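Local coordinates for protein racemase (Pseudovibrio sp. JE062, PDB 3MKC) that is a racemase-like member of the mandelate racemase and muconate lactonizing enzyme group of the enolase superfamily, whose precise activity is not established, at residues Tyr220-Leu225 with Ala239-Asp244; Glu233-Glu238 with Asn334-Glu339. One frame throughout, in Å; residues are numbered along the deposited sequence.

Contact 1 (Tyr220-Leu225 with Ala239-Asp244); sequences YEVARL and ATLQHD
Val222 meets two neighbours of the loop after strand 236-238, one with each of its methyl branches. The helix holding it, 219-228, directs its CB at that loop, and the fork of the valine divides its two methyls between Thr240 and Leu241. CG1 stands anti to the backbone N (chi1 178°) and takes the threonine, with Val222 CG1 3.9 Å from Thr240 CB; the methyl Thr240 CG2 lies only slightly farther off. These two side chains run across each other at about a right angle, so the valine methyl rests on the carbon part of the threonine. CG2, the other branch, reaches the leucine, and Val222 CG2 comes within 3.8 Å of Leu241 CD2. Leu241 does not start out facing the helix; its chain, with CG anti to the carbonyl carbon (chi1 -66°), carries one methyl round to the valine, which it meets at a slant.

Each residue type fits its place. A beta-branched valine offers two methyls close to the helix backbone and can serve two partners at once. Threonine gives a similar branched surface, turning CB and CG2 to the helix. Because the CB of Leu241 does not face the helix, the further reach through CG to CD2 is what brings a methyl to Val222 CG2. The closest pair of CA atoms, Val222 CA and Thr240 CA, is 7.1 Å apart.

Leu252 of helix 246-255 touches all three residues, and Phe216 also packs on Val222, which brings the next helix into the same small cluster. All the touching atoms are carbon and all three residues are buried; the contact therefore probably gains its stability from dispersion and the exclusion of water, with no polar bond between the segments to fix the direction of approach.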
ATOM      1  N   TYR A 220      19.168 -13.361  15.601  1.00 14.62           N
ATOM      2  CA  TYR A 220      19.438 -14.757  15.932  1.00 14.73           C
ATOM      3  C   TYR A 220      18.178 -15.437  16.471  1.00 15.63           C
ATOM      4  O   TYR A 220      17.825 -16.543  16.060  1.00 16.92           O
ATOM      5  CB  TYR A 220      20.571 -14.829  16.961  1.00 13.40           C
ATOM      6  CG  TYR A 220      21.043 -16.232  17.252  1.00 14.63           C
ATOM      7  CD1 TYR A 220      22.034 -16.834  16.478  1.00 14.96           C
ATOM      8  CD2 TYR A 220      20.489 -16.960  18.298  1.00 13.66           C
ATOM      9  CE1 TYR A 220      22.462 -18.138  16.745  1.00 14.73           C
ATOM     10  CE2 TYR A 220      20.906 -18.254  18.571  1.00 15.32           C
ATOM     11  CZ  TYR A 220      21.891 -18.836  17.793  1.00 14.73           C
ATOM     12  OH  TYR A 220      22.287 -20.119  18.070  1.00 13.94           O
ATOM     13  N   GLU A 221      17.500 -14.772  17.397  1.00 17.19           N
ATOM     14  CA  GLU A 221      16.274 -15.327  17.969  1.00 18.06           C
ATOM     15  C   GLU A 221      15.217 -15.507  16.871  1.00 17.23           C
ATOM     16  O   GLU A 221      14.494 -16.510  16.836  1.00 14.89           O
ATOM     17  CB  GLU A 221      15.760 -14.399  19.075  1.00 22.00           C
ATOM     18  CG  GLU A 221      14.473 -14.838  19.737  1.00 28.05           C
ATOM     19  CD  GLU A 221      14.081 -13.932  20.903  1.00 32.30           C
ATOM     20  OE1 GLU A 221      14.001 -12.698  20.710  1.00 33.69           O
ATOM     21  OE2 GLU A 221      13.850 -14.453  22.014  1.00 37.07           O
ATOM     22  N   VAL A 222      15.131 -14.543  15.961  1.00 15.93           N
ATOM     23  CA  VAL A 222      14.163 -14.636  14.876  1.00 16.11           C
ATOM     24  C   VAL A 222      14.502 -15.804  13.952  1.00 16.12           C
ATOM     25  O   VAL A 222      13.619 -16.558  13.551  1.00 15.76           O
ATOM     26  CB  VAL A 222      14.115 -13.329  14.053  1.00 16.93           C
ATOM     27  CG1 VAL A 222      13.128 -13.466  12.904  1.00 19.24           C
ATOM     28  CG2 VAL A 222      13.709 -12.171  14.952  1.00 18.37           C
ATOM     29  N   ALA A 223      15.785 -15.966  13.632  1.00 15.09           N
ATOM     30  CA  ALA A 223      16.200 -17.056  12.746  1.00 15.30           C
ATOM     31  C   ALA A 223      15.803 -18.403  13.342  1.00 15.71           C
ATOM     32  O   ALA A 223      15.335 -19.286  12.622  1.00 16.75           O
ATOM     33  CB  ALA A 223      17.707 -17.007  12.509  1.00 14.10           C
ATOM     34  N   ARG A 224      15.986 -18.563  14.651  1.00 17.13           N
ATOM     35  CA  ARG A 224      15.613 -19.823  15.303  1.00 17.66           C
ATOM     36  C   ARG A 224      14.130 -20.079  15.117  1.00 16.80           C
ATOM     37  O   ARG A 224      13.715 -21.182  14.767  1.00 17.16           O
ATOM     38  CB  ARG A 224      15.926 -19.790  16.801  1.00 20.49           C
ATOM     39  CG  ARG A 224      17.292 -20.320  17.145  1.00 24.90           C
ATOM     40  CD  ARG A 224      17.455 -20.530  18.645  1.00 27.28           C
ATOM     41  NE  ARG A 224      18.780 -21.062  18.951  1.00 28.04           N
ATOM     42  CZ  ARG A 224      19.241 -21.258  20.181  1.00 28.57           C
ATOM     43  NH1 ARG A 224      18.479 -20.966  21.229  1.00 27.25           N
ATOM     44  NH2 ARG A 224      20.467 -21.738  20.360  1.00 26.98           N
ATOM     45  N   LEU A 225      13.329 -19.050  15.359  1.00 17.44           N
ATOM     46  CA  LEU A 225      11.887 -19.175  15.211  1.00 16.80           C
ATOM     47  C   LEU A 225      11.509 -19.531  13.779  1.00 17.61           C
ATOM     48  O   LEU A 225      10.792 -20.500  13.545  1.00 17.26           O
ATOM     49  CB  LEU A 225      11.199 -17.873  15.618  1.00 17.72           C
ATOM     50  CG  LEU A 225       9.716 -17.714  15.268  1.00 17.31           C
ATOM     51  CD1 LEU A 225       8.899 -18.833  15.901  1.00 17.88           C
ATOM     52  CD2 LEU A 225       9.232 -16.359  15.746  1.00 15.39           C
ATOM     53  N   ALA A 239       7.829  -7.676   9.053  1.00 14.43           N
ATOM     54  CA  ALA A 239       8.111  -6.928  10.269  1.00 14.95           C
ATOM     55  C   ALA A 239       8.709  -7.799  11.370  1.00 16.52           C
ATOM     56  O   ALA A 239       8.220  -7.825  12.500  1.00 16.05           O
ATOM     57  CB  ALA A 239       6.830  -6.263  10.762  1.00 17.40           C
ATOM     58  N   THR A 240       9.766  -8.522  11.025  1.00 16.13           N
ATOM     59  CA  THR A 240      10.440  -9.383  11.985  1.00 18.42           C
ATOM     60  C   THR A 240      11.348  -8.537  12.872  1.00 18.93           C
ATOM     61  O   THR A 240      11.245  -8.572  14.096  1.00 23.88           O
ATOM     62  CB  THR A 240      11.301 -10.436  11.272  1.00 17.70           C
ATOM     63  OG1 THR A 240      12.172  -9.781  10.344  1.00 22.30           O
ATOM     64  CG2 THR A 240      10.422 -11.426  10.520  1.00 18.47           C
ATOM     65  N   LEU A 241      12.225  -7.763  12.247  1.00 16.01           N
ATOM     66  CA  LEU A 241      13.151  -6.924  12.995  1.00 15.06           C
ATOM     67  C   LEU A 241      12.779  -5.460  12.875  1.00 14.54           C
ATOM     68  O   LEU A 241      11.879  -5.102  12.118  1.00 15.50           O
ATOM     69  CB  LEU A 241      14.577  -7.147  12.487  1.00 15.01           C
ATOM     70  CG  LEU A 241      15.105  -8.555  12.771  1.00 15.53           C
ATOM     71  CD1 LEU A 241      16.437  -8.782  12.058  1.00 17.83           C
ATOM     72  CD2 LEU A 241      15.251  -8.728  14.270  1.00 15.49           C
ATOM     73  N   GLN A 242      13.470  -4.616  13.632  1.00 14.38           N
ATOM     74  CA  GLN A 242      13.184  -3.194  13.589  1.00 14.29           C
ATOM     75  C   GLN A 242      13.423  -2.680  12.183  1.00 12.62           C
ATOM     76  O   GLN A 242      14.320  -3.135  11.475  1.00 12.74           O
ATOM     77  CB  GLN A 242      14.030  -2.452  14.619  1.00 15.86           C
ATOM     78  CG  GLN A 242      13.767  -2.939  16.045  1.00 16.30           C
ATOM     79  CD  GLN A 242      12.278  -3.050  16.366  1.00 19.09           C
ATOM     80  OE1 GLN A 242      11.749  -4.145  16.555  1.00 22.28           O
ATOM     81  NE2 GLN A 242      11.600  -1.915  16.422  1.00 16.52           N
ATOM     82  N   HIS A 243      12.599  -1.724  11.787  1.00 11.57           N
ATOM     83  CA  HIS A 243      12.643  -1.177  10.447  1.00 10.04           C
ATOM     84  C   HIS A 243      13.952  -0.503  10.024  1.00 10.61           C
ATOM     85  O   HIS A 243      14.238  -0.416   8.833  1.00 12.96           O
ATOM     86  CB  HIS A 243      11.452  -0.229  10.273  1.00 10.81           C
ATOM     87  CG  HIS A 243      11.107   0.061   8.848  1.00  9.68           C
ATOM     88  ND1 HIS A 243      11.755   1.023   8.105  1.00 10.88           N
ATOM     89  CD2 HIS A 243      10.157  -0.463   8.038  1.00 11.32           C
ATOM     90  CE1 HIS A 243      11.217   1.083   6.900  1.00 12.34           C
ATOM     91  NE2 HIS A 243      10.243   0.189   6.834  1.00 12.41           N
ATOM     92  N   ASP A 244      14.752  -0.039  10.982  1.00 10.96           N
ATOM     93  CA  ASP A 244      16.032   0.601  10.652  1.00 10.72           C
ATOM     94  C   ASP A 244      17.165  -0.418  10.574  1.00 10.59           C
ATOM     95  O   ASP A 244      18.238  -0.129  10.042  1.00 12.02           O
ATOM     96  CB  ASP A 244      16.436   1.637  11.713  1.00 11.27           C
ATOM     97  CG  ASP A 244      15.522   2.846  11.745  1.00 13.05           C
ATOM     98  OD1 ASP A 244      15.332   3.479  10.686  1.00 11.91           O
ATOM     99  OD2 ASP A 244      15.015   3.171  12.843  1.00 13.28           O
TER

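Contact 2 (Glu233-Glu238 with Asn334-Glu339); sequences ELYFAE and NAPYFE
Tyr235 reaches across to the loop 334-339 and meets Pro336 and Tyr337 in turn. Its CG stands anti to the backbone N and beside the carbonyl carbon (chi1 -167°), a torsion that directs the ring to that loop.

Asn334 opens the segment after helix 319-331, its side-chain amide tying the loop to strand 310-311 through Val311 N. After Ala335 comes Pro336, whose ring lies at the phenol end of Tyr235: Tyr235 OH is 3.4 Å from Pro336 CD and 3.8 Å from Pro336 CG. This is a van der Waals touch with ring carbons; the hydroxyl has its hydrogen bond with Gln310, whose side chain also touches Pro336. Proline suits the spot because CD, bonded to its N, is what faces the hydroxyl, and it brings no backbone N-H that would need a partner there.

At Tyr337 the two aromatic rings form an offset edge-to-face pair. The edge of Tyr337 is turned toward the face of Tyr235, with planes at 69° and ring centroids 5.8 Å apart; the nearest atoms are Tyr235 CE1 and Tyr337 CE2, at 4.0 Å. Pro336 CB also lies over one face of Tyr337, toward its rim. Tyrosine serves here because the ring packs while its OH bonds Asp207 of strand 207-211.

At Glu339 the carboxylate is not in contact with that of Glu238, Glu339 OE2 lying 5.9 Å from Glu238 OE1. Lys177 is salt-bridged to Glu238 and makes a long, weak ion pair with Glu339 OE2, which probably eases their repulsion. With Met209 touching both tyrosines, this aromatic and proline packing fills the interior of the enolase superfamily's modified beta/alpha barrel, near where strands 236-238 and 339-340 begin.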
ATOM      1  N   GLU A 233       5.696 -23.921   5.587  1.00 20.12           N
ATOM      2  CA  GLU A 233       5.761 -23.381   4.235  1.00 20.42           C
ATOM      3  C   GLU A 233       5.084 -22.019   4.093  1.00 17.22           C
ATOM      4  O   GLU A 233       4.335 -21.784   3.137  1.00 17.83           O
ATOM      5  CB  GLU A 233       5.112 -24.367   3.258  1.00 24.36           C
ATOM      6  CG  GLU A 233       5.704 -25.773   3.303  1.00 30.38           C
ATOM      7  CD  GLU A 233       5.008 -26.729   2.350  1.00 35.39           C
ATOM      8  OE1 GLU A 233       4.887 -26.392   1.152  1.00 36.91           O
ATOM      9  OE2 GLU A 233       4.583 -27.819   2.797  1.00 38.57           O
ATOM     10  N   LEU A 234       5.346 -21.123   5.035  1.00 17.49           N
ATOM     11  CA  LEU A 234       4.753 -19.789   4.998  1.00 16.18           C
ATOM     12  C   LEU A 234       5.323 -18.989   3.823  1.00 16.04           C
ATOM     13  O   LEU A 234       6.485 -19.163   3.444  1.00 15.93           O
ATOM     14  CB  LEU A 234       5.019 -19.077   6.330  1.00 17.34           C
ATOM     15  CG  LEU A 234       4.517 -19.858   7.560  1.00 18.16           C
ATOM     16  CD1 LEU A 234       4.934 -19.155   8.843  1.00 18.94           C
ATOM     17  CD2 LEU A 234       2.992 -19.993   7.491  1.00 18.64           C
ATOM     18  N   TYR A 235       4.499 -18.115   3.251  1.00 14.48           N
ATOM     19  CA  TYR A 235       4.915 -17.309   2.113  1.00 12.51           C
ATOM     20  C   TYR A 235       5.983 -16.290   2.496  1.00 12.47           C
ATOM     21  O   TYR A 235       6.965 -16.121   1.776  1.00 15.06           O
ATOM     22  CB  TYR A 235       3.723 -16.580   1.499  1.00 12.13           C
ATOM     23  CG  TYR A 235       4.058 -15.996   0.154  1.00 12.69           C
ATOM     24  CD1 TYR A 235       3.788 -16.702  -1.019  1.00 12.30           C
ATOM     25  CD2 TYR A 235       4.711 -14.769   0.050  1.00 11.64           C
ATOM     26  CE1 TYR A 235       4.156 -16.199  -2.260  1.00 12.87           C
ATOM     27  CE2 TYR A 235       5.089 -14.264  -1.176  1.00 10.78           C
ATOM     28  CZ  TYR A 235       4.814 -14.978  -2.330  1.00 11.64           C
ATOM     29  OH  TYR A 235       5.220 -14.485  -3.554  1.00 13.97           O
ATOM     30  N   PHE A 236       5.786 -15.592   3.609  1.00 11.35           N
ATOM     31  CA  PHE A 236       6.795 -14.640   4.045  1.00 11.24           C
ATOM     32  C   PHE A 236       6.726 -14.246   5.509  1.00 13.32           C
ATOM     33  O   PHE A 236       5.743 -14.531   6.201  1.00 15.29           O
ATOM     34  CB  PHE A 236       6.824 -13.394   3.129  1.00 11.17           C
ATOM     35  CG  PHE A 236       5.632 -12.453   3.254  1.00 12.92           C
ATOM     36  CD1 PHE A 236       5.179 -12.000   4.495  1.00 12.31           C
ATOM     37  CD2 PHE A 236       5.057 -11.917   2.104  1.00 12.30           C
ATOM     38  CE1 PHE A 236       4.173 -11.023   4.581  1.00 12.70           C
ATOM     39  CE2 PHE A 236       4.053 -10.939   2.172  1.00 12.13           C
ATOM     40  CZ  PHE A 236       3.611 -10.490   3.414  1.00 13.83           C
ATOM     41  N   ALA A 237       7.802 -13.619   5.978  1.00 12.40           N
ATOM     42  CA  ALA A 237       7.908 -13.160   7.351  1.00 11.33           C
ATOM     43  C   ALA A 237       8.042 -11.641   7.298  1.00 12.97           C
ATOM     44  O   ALA A 237       9.072 -11.115   6.871  1.00 11.60           O
ATOM     45  CB  ALA A 237       9.117 -13.773   8.012  1.00 10.13           C
ATOM     46  N   GLU A 238       6.989 -10.954   7.729  1.00 11.91           N
ATOM     47  CA  GLU A 238       6.936  -9.494   7.720  1.00 14.22           C
ATOM     48  C   GLU A 238       7.195  -8.842   9.077  1.00 14.04           C
ATOM     49  O   GLU A 238       6.811  -9.374  10.112  1.00 14.31           O
ATOM     50  CB  GLU A 238       5.559  -9.054   7.226  1.00 15.72           C
ATOM     51  CG  GLU A 238       5.281  -7.571   7.333  1.00 16.60           C
ATOM     52  CD  GLU A 238       3.881  -7.227   6.864  1.00 19.20           C
ATOM     53  OE1 GLU A 238       3.374  -7.925   5.963  1.00 16.04           O
ATOM     54  OE2 GLU A 238       3.299  -6.255   7.387  1.00 21.05           O
ATOM     55  N   ASN A 334       4.927  -7.397  -9.859  1.00 12.38           N
ATOM     56  CA  ASN A 334       5.835  -8.441 -10.313  1.00 12.04           C
ATOM     57  C   ASN A 334       5.729  -9.686  -9.442  1.00 12.41           C
ATOM     58  O   ASN A 334       6.552 -10.597  -9.555  1.00 12.28           O
ATOM     59  CB  ASN A 334       7.284  -7.933 -10.319  1.00  9.44           C
ATOM     60  CG  ASN A 334       7.869  -7.787  -8.921  1.00  8.94           C
ATOM     61  OD1 ASN A 334       7.175  -7.939  -7.921  1.00 11.70           O
ATOM     62  ND2 ASN A 334       9.159  -7.480  -8.853  1.00 10.76           N
ATOM     63  N   ALA A 335       4.708  -9.726  -8.587  1.00 12.52           N
ATOM     64  CA  ALA A 335       4.509 -10.856  -7.684  1.00 11.45           C
ATOM     65  C   ALA A 335       3.152 -11.528  -7.865  1.00 11.38           C
ATOM     66  O   ALA A 335       2.248 -10.962  -8.472  1.00 12.04           O
ATOM     67  CB  ALA A 335       4.671 -10.393  -6.240  1.00 12.05           C
ATOM     68  N   PRO A 336       2.991 -12.753  -7.330  1.00 13.32           N
ATOM     69  CA  PRO A 336       1.728 -13.495  -7.447  1.00 13.29           C
ATOM     70  C   PRO A 336       0.550 -12.836  -6.739  1.00 14.44           C
ATOM     71  O   PRO A 336      -0.603 -13.029  -7.129  1.00 13.85           O
ATOM     72  CB  PRO A 336       2.048 -14.852  -6.812  1.00 13.97           C
ATOM     73  CG  PRO A 336       3.537 -14.960  -6.906  1.00 17.63           C
ATOM     74  CD  PRO A 336       4.000 -13.560  -6.623  1.00 11.79           C
ATOM     75  N   TYR A 337       0.839 -12.083  -5.684  1.00 13.18           N
ATOM     76  CA  TYR A 337      -0.204 -11.423  -4.911  1.00 13.97           C
ATOM     77  C   TYR A 337       0.185  -9.984  -4.587  1.00 14.57           C
ATOM     78  O   TYR A 337       1.299  -9.546  -4.887  1.00 14.06           O
ATOM     79  CB  TYR A 337      -0.429 -12.161  -3.589  1.00 15.01           C
ATOM     80  CG  TYR A 337      -0.559 -13.665  -3.716  1.00 16.18           C
ATOM     81  CD1 TYR A 337      -1.661 -14.237  -4.346  1.00 17.40           C
ATOM     82  CD2 TYR A 337       0.414 -14.514  -3.184  1.00 16.35           C
ATOM     83  CE1 TYR A 337      -1.796 -15.616  -4.443  1.00 18.61           C
ATOM     84  CE2 TYR A 337       0.290 -15.899  -3.275  1.00 18.17           C
ATOM     85  CZ  TYR A 337      -0.820 -16.441  -3.905  1.00 18.82           C
ATOM     86  OH  TYR A 337      -0.961 -17.805  -3.997  1.00 20.72           O
ATOM     87  N   PHE A 338      -0.758  -9.267  -3.977  1.00 15.00           N
ATOM     88  CA  PHE A 338      -0.568  -7.888  -3.538  1.00 15.00           C
ATOM     89  C   PHE A 338      -1.530  -7.694  -2.364  1.00 16.57           C
ATOM     90  O   PHE A 338      -2.573  -8.355  -2.307  1.00 16.36           O
ATOM     91  CB  PHE A 338      -0.852  -6.901  -4.677  1.00 15.25           C
ATOM     92  CG  PHE A 338      -2.286  -6.858  -5.121  1.00 16.38           C
ATOM     93  CD1 PHE A 338      -3.076  -5.748  -4.841  1.00 16.77           C
ATOM     94  CD2 PHE A 338      -2.842  -7.915  -5.829  1.00 16.20           C
ATOM     95  CE1 PHE A 338      -4.403  -5.690  -5.261  1.00 16.17           C
ATOM     96  CE2 PHE A 338      -4.172  -7.868  -6.256  1.00 17.54           C
ATOM     97  CZ  PHE A 338      -4.951  -6.753  -5.969  1.00 15.52           C
ATOM     98  N   GLU A 339      -1.186  -6.823  -1.418  1.00 16.36           N
ATOM     99  CA  GLU A 339      -2.051  -6.642  -0.258  1.00 17.05           C
ATOM    100  C   GLU A 339      -3.337  -5.908  -0.571  1.00 18.54           C
ATOM    101  O   GLU A 339      -3.336  -4.874  -1.240  1.00 17.45           O
ATOM    102  CB  GLU A 339      -1.331  -5.921   0.886  1.00 18.19           C
ATOM    103  CG  GLU A 339      -2.232  -5.693   2.102  1.00 17.14           C
ATOM    104  CD  GLU A 339      -1.484  -5.211   3.332  1.00 18.34           C
ATOM    105  OE1 GLU A 339      -0.574  -4.370   3.189  1.00 16.70           O
ATOM    106  OE2 GLU A 339      -1.819  -5.663   4.449  1.00 19.69           O
TER

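The two contacts have centres about 17 Å apart, and all four segments belong to the enolase C-terminal domain-like region. Along the chain they alternate: 220-225, then 233-238, then 239-244, and much later 334-339. Segment 233-238 runs straight into 239-244: Tyr235, before strand 236-238, serves contact 2, while Thr240 and Leu241, after it, serve contact 1, so the two lie toward opposite ends of that strand. Contact 1 lies on the outer side, about 22 Å from the chain centre, where helix 219-228 packs on the loop leading to helix 246-255. Contact 2, about 14 Å from that centre, joins the lead-in to strand 236-238 with the loop before strand 339-340.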